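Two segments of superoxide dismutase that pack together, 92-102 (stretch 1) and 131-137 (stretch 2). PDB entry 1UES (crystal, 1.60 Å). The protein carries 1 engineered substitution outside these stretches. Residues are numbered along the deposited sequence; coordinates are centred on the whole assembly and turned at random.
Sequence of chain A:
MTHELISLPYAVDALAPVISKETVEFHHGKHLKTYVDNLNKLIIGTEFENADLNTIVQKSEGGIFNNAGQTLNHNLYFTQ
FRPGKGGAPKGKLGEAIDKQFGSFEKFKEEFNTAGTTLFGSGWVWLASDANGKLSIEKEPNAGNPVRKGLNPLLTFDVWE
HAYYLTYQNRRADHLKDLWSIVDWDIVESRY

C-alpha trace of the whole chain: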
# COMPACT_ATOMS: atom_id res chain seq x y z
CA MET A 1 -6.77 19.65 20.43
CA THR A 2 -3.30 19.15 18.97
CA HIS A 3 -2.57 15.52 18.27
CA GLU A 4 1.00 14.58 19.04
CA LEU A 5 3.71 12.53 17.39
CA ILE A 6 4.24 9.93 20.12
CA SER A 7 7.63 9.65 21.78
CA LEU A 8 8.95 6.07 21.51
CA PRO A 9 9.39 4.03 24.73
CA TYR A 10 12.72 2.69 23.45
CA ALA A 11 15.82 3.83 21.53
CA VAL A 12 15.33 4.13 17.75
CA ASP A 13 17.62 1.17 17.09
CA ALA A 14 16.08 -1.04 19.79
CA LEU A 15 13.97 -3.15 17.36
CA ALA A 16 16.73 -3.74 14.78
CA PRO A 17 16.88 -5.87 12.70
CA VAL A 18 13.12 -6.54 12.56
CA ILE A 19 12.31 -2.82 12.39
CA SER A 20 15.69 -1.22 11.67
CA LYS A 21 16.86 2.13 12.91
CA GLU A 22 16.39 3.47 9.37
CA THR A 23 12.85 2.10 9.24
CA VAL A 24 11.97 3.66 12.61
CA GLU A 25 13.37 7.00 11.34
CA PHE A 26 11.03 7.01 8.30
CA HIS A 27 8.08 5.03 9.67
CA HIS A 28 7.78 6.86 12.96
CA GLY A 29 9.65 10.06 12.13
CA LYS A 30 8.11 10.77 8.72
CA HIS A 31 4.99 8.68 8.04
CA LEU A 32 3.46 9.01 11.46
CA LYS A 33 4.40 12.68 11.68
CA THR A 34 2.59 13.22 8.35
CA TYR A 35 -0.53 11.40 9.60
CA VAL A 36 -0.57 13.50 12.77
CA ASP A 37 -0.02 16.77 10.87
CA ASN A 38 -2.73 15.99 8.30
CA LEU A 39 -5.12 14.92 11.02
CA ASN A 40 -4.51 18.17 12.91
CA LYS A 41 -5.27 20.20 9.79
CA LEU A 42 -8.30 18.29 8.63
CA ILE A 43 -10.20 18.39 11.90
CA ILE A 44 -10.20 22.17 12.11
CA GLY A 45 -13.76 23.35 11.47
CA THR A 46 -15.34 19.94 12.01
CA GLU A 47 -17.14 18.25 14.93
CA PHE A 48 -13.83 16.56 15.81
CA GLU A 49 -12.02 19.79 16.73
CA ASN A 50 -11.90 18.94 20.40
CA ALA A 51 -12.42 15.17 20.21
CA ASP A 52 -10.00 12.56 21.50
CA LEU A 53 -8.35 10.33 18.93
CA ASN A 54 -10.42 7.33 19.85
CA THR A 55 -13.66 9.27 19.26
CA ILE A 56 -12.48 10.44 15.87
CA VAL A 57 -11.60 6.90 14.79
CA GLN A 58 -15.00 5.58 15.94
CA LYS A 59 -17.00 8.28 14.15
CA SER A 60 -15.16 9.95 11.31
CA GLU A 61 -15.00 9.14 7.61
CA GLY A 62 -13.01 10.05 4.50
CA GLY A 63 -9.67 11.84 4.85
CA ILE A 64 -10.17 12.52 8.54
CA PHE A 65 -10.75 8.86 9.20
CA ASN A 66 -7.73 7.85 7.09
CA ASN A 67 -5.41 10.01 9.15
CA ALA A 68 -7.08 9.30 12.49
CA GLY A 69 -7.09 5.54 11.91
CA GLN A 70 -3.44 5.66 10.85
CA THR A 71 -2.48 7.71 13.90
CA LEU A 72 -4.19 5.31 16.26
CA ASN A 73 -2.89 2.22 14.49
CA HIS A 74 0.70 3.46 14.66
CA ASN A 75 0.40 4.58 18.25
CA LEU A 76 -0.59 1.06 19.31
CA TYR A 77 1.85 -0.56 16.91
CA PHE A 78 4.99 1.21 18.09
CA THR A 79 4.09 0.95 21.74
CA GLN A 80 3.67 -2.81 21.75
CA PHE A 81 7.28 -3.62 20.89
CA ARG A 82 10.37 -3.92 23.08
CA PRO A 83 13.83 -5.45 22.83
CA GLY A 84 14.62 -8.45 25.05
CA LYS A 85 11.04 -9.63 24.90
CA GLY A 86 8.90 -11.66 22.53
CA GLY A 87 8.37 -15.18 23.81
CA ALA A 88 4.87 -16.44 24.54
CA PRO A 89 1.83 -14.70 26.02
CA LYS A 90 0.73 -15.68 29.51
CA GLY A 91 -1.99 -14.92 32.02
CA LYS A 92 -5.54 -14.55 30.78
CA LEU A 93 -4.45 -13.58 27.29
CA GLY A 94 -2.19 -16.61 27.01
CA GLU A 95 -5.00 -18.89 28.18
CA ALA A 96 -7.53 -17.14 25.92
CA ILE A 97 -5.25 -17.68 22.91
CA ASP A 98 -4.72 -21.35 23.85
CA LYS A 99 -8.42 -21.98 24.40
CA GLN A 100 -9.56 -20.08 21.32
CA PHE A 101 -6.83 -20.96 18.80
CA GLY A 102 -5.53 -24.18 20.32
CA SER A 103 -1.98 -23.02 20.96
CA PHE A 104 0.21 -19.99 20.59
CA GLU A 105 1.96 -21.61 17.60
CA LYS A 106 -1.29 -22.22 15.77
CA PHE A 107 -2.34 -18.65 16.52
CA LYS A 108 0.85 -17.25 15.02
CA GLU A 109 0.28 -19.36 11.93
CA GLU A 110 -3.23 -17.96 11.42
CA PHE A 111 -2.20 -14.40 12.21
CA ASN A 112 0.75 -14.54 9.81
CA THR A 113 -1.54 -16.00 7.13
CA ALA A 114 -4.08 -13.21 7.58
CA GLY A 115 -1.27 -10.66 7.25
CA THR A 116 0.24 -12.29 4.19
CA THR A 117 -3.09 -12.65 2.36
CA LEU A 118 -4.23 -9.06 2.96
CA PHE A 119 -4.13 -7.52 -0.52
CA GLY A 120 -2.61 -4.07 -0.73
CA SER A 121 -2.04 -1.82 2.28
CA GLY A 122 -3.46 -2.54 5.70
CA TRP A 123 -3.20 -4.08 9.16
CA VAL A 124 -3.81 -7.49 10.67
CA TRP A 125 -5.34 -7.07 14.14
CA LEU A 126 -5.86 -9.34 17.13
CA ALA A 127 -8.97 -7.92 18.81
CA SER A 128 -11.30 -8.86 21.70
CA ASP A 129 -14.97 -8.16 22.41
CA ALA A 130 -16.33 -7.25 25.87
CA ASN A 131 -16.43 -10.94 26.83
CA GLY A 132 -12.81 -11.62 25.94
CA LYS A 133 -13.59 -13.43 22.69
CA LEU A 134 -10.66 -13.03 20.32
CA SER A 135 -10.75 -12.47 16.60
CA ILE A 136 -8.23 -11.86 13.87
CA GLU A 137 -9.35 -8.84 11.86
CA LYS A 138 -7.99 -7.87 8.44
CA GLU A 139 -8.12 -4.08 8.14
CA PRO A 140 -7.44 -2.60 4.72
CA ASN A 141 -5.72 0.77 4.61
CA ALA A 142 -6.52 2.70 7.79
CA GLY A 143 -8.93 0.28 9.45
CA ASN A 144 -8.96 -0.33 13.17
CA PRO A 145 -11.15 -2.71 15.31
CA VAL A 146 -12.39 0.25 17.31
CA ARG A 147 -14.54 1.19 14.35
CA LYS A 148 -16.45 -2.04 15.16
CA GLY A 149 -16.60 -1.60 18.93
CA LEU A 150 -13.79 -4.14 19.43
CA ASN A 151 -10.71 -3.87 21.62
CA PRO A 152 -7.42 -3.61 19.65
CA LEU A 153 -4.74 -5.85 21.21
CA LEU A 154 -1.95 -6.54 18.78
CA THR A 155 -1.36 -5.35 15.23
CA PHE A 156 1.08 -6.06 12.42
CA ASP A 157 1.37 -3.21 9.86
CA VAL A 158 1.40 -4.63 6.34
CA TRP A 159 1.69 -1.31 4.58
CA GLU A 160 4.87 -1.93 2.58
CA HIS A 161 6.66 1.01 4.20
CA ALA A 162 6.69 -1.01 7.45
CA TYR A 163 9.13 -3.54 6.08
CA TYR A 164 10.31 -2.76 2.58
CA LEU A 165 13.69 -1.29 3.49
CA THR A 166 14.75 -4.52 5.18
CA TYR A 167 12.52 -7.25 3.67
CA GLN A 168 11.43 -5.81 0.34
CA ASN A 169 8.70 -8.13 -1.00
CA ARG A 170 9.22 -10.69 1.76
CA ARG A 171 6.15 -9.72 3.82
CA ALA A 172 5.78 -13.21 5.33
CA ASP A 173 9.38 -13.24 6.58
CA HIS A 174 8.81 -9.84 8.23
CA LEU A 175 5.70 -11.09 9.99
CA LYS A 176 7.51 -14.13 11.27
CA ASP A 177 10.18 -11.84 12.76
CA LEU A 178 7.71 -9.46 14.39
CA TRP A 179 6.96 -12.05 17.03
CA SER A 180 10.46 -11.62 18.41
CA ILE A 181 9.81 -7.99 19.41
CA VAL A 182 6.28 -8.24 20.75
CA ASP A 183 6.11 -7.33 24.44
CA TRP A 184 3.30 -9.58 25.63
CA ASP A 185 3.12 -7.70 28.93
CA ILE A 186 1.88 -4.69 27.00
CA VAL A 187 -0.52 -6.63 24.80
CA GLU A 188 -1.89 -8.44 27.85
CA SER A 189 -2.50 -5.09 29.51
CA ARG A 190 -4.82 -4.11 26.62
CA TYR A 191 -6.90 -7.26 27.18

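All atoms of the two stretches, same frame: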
# COMPACT_ATOMS: atom_id res chain seq x y z
N LYS A 92 -4.25 -14.33 31.41
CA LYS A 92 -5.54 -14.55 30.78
C LYS A 92 -5.43 -14.52 29.26
O LYS A 92 -6.12 -15.27 28.57
CB LYS A 92 -6.54 -13.51 31.25
CG LYS A 92 -6.01 -12.11 31.15
CD LYS A 92 -6.77 -11.20 32.08
CE LYS A 92 -7.81 -10.40 31.31
NZ LYS A 92 -7.86 -8.99 31.79
N LEU A 93 -4.59 -13.64 28.74
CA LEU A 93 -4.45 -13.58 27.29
C LEU A 93 -3.86 -14.89 26.78
O LEU A 93 -4.35 -15.47 25.81
CB LEU A 93 -3.57 -12.41 26.86
CG LEU A 93 -3.47 -12.30 25.34
CD1 LEU A 93 -4.86 -12.24 24.71
CD2 LEU A 93 -2.67 -11.05 24.99
N GLY A 94 -2.80 -15.36 27.43
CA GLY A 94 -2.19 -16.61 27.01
C GLY A 94 -3.20 -17.75 27.01
O GLY A 94 -3.27 -18.54 26.07
N GLU A 95 -3.99 -17.85 28.08
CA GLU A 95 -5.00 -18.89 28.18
C GLU A 95 -6.12 -18.69 27.16
O GLU A 95 -6.65 -19.67 26.63
CB GLU A 95 -5.56 -18.94 29.61
CG GLU A 95 -4.49 -19.15 30.69
CD GLU A 95 -4.00 -20.59 30.79
OE1 GLU A 95 -2.99 -20.95 30.14
OE2 GLU A 95 -4.63 -21.38 31.54
N ALA A 96 -6.47 -17.44 26.88
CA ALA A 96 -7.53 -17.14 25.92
C ALA A 96 -7.08 -17.56 24.51
O ALA A 96 -7.87 -18.08 23.74
CB ALA A 96 -7.87 -15.64 25.94
N ILE A 97 -5.81 -17.31 24.21
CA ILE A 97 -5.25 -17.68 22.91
C ILE A 97 -5.21 -19.21 22.79
O ILE A 97 -5.55 -19.77 21.74
CB ILE A 97 -3.81 -17.10 22.75
CG1 ILE A 97 -3.89 -15.61 22.40
CG2 ILE A 97 -3.03 -17.86 21.67
CD1 ILE A 97 -2.57 -14.89 22.50
N ASP A 98 -4.79 -19.89 23.85
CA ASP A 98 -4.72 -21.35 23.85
C ASP A 98 -6.12 -21.94 23.68
O ASP A 98 -6.35 -22.80 22.82
CB ASP A 98 -4.13 -21.86 25.17
CG ASP A 98 -2.62 -22.03 25.13
OD1 ASP A 98 -2.05 -22.49 26.15
OD2 ASP A 98 -1.99 -21.71 24.09
N LYS A 99 -7.06 -21.46 24.49
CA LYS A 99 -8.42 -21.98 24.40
C LYS A 99 -9.08 -21.68 23.07
O LYS A 99 -9.71 -22.55 22.47
CB LYS A 99 -9.30 -21.42 25.53
CG LYS A 99 -10.65 -22.15 25.67
CD LYS A 99 -11.54 -21.61 26.79
CE LYS A 99 -12.89 -22.33 26.79
NZ LYS A 99 -14.05 -21.47 27.19
N GLN A 100 -8.90 -20.46 22.56
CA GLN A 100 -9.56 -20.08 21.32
C GLN A 100 -8.87 -20.42 20.01
O GLN A 100 -9.54 -20.51 18.97
CB GLN A 100 -9.93 -18.59 21.39
CG GLN A 100 -10.65 -18.23 22.69
CD GLN A 100 -11.11 -16.78 22.77
OE1 GLN A 100 -11.10 -16.17 23.84
NE2 GLN A 100 -11.51 -16.22 21.65
N PHE A 101 -7.55 -20.63 20.02
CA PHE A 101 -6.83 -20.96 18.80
C PHE A 101 -6.14 -22.32 18.90
O PHE A 101 -5.58 -22.82 17.92
CB PHE A 101 -5.79 -19.89 18.45
CG PHE A 101 -6.38 -18.57 18.00
CD1 PHE A 101 -6.77 -18.38 16.68
CD2 PHE A 101 -6.55 -17.53 18.92
CE1 PHE A 101 -7.34 -17.17 16.27
CE2 PHE A 101 -7.11 -16.31 18.51
CZ PHE A 101 -7.51 -16.13 17.19
N GLY A 102 -6.16 -22.90 20.10
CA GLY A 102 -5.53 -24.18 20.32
C GLY A 102 -4.19 -24.04 21.02
O GLY A 102 -3.98 -24.63 22.08
N ASN A 131 -16.46 -9.68 26.08
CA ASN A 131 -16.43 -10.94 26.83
C ASN A 131 -15.09 -11.67 26.71
O ASN A 131 -14.97 -12.81 27.17
CB ASN A 131 -17.55 -11.88 26.38
CG ASN A 131 -18.89 -11.19 26.28
OD1 ASN A 131 -19.52 -11.16 25.21
ND2 ASN A 131 -19.34 -10.61 27.40
N GLY A 132 -14.11 -11.02 26.09
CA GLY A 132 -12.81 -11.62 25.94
C GLY A 132 -12.66 -12.51 24.71
O GLY A 132 -11.63 -13.13 24.54
N LYS A 133 -13.69 -12.59 23.87
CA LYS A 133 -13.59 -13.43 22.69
C LYS A 133 -12.62 -12.76 21.73
O LYS A 133 -12.74 -11.56 21.48
CB LYS A 133 -14.95 -13.61 22.01
CG LYS A 133 -14.88 -14.65 20.88
CD LYS A 133 -15.91 -14.38 19.81
CE LYS A 133 -16.49 -15.69 19.26
NZ LYS A 133 -16.19 -16.82 20.19
N LEU A 134 -11.68 -13.54 21.21
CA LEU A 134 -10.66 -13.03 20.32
C LEU A 134 -11.00 -13.26 18.87
O LEU A 134 -11.65 -14.25 18.52
CB LEU A 134 -9.31 -13.71 20.61
CG LEU A 134 -8.76 -13.65 22.04
CD1 LEU A 134 -7.57 -14.63 22.18
CD2 LEU A 134 -8.31 -12.21 22.34
N SER A 135 -10.54 -12.35 18.03
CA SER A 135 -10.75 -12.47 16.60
C SER A 135 -9.56 -11.89 15.88
O SER A 135 -8.87 -11.02 16.40
CB SER A 135 -12.00 -11.71 16.15
OG SER A 135 -11.91 -10.32 16.44
N ILE A 136 -9.31 -12.40 14.68
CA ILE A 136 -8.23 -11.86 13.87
C ILE A 136 -8.99 -11.04 12.83
O ILE A 136 -9.87 -11.55 12.14
CB ILE A 136 -7.42 -12.97 13.19
CG1 ILE A 136 -6.73 -13.80 14.28
CG2 ILE A 136 -6.46 -12.35 12.17
CD1 ILE A 136 -5.78 -14.83 13.79
N GLU A 137 -8.68 -9.75 12.78
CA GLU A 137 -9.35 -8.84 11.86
C GLU A 137 -8.39 -8.34 10.78
O GLU A 137 -7.29 -7.92 11.08
CB GLU A 137 -9.89 -7.62 12.62
CG GLU A 137 -10.76 -7.97 13.82
CD GLU A 137 -12.16 -8.41 13.42
OE1 GLU A 137 -12.59 -8.09 12.28
OE2 GLU A 137 -12.82 -9.06 14.25

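Residues 92-101 form the last part of a helix that begins earlier in the chain, and residues 134-137 open a strand that continues beyond the segment. The two axes approach to 9.6 Å, and their N-to-C directions differ by 77°, so the strand runs across the helix rather than along it. A crossing this steep confines close backbone approach to a small region: the nearest CA pair is Q100 CA to L134 CA, 7.2 Å. The helix is held by regular i to i+4 bonds, among them A96 N to K92 O at 2.8 Å and F101 N to I97 O at 2.8 Å. At its end a weak bond joins G102 N to D98 O at 2.7 Å, and G102 leaves helical geometry with phi 102°. At these backbone angles a CB would be jammed against the carbonyl oxygen of F101, which by itself calls for glycine. G132, with phi 86°, is under the same kind of constraint ahead of the strand.

The contact buries 331 Å² summed over both sides, and L134 supplies the largest share, 109 Å². Its CA-to-CB bond points toward the helix, and its m,t rotamer (chi1 -56°, chi2 168°) carries the two methyls to the helix surface. L134 CD1 lies 3.9 Å from A96 CB and 3.8 Å from I97 CG1, while L134 CD2 is 4.2 Å from L93 CD1. These are van der Waals contacts between apolar groups, and the leucine and its L93 and I97 partners are buried. The CA-to-CB bond of A96 points toward the strand, and L134 CD1 also lies 3.8 Å from the backbone atom A96 C.

F101 extends the apolar patch along the strand. Its CA-to-CB bond points sideways, but the ring reaches inward, placing CE2 4.0 Å from L134 CB and CE1 3.7 Å from I136 CD1. Both aliphatic groups meet the ring obliquely. S135, between L134 and I136, points away from the helix, as expected from strand alternation; its OG donates to E137 OE2 at 2.7 Å, a bond within the strand.

The polar part of the contact centres on Q100, which points toward the strand and reaches its backbone. As modelled, Q100 NE2 is 2.7 Å from L134 N and Q100 OE1 is 3.2 Å from G132 O. These pairings set donor against donor and acceptor against acceptor, so the amide is probably turned over in the model, and its hydrogen bonding remains open.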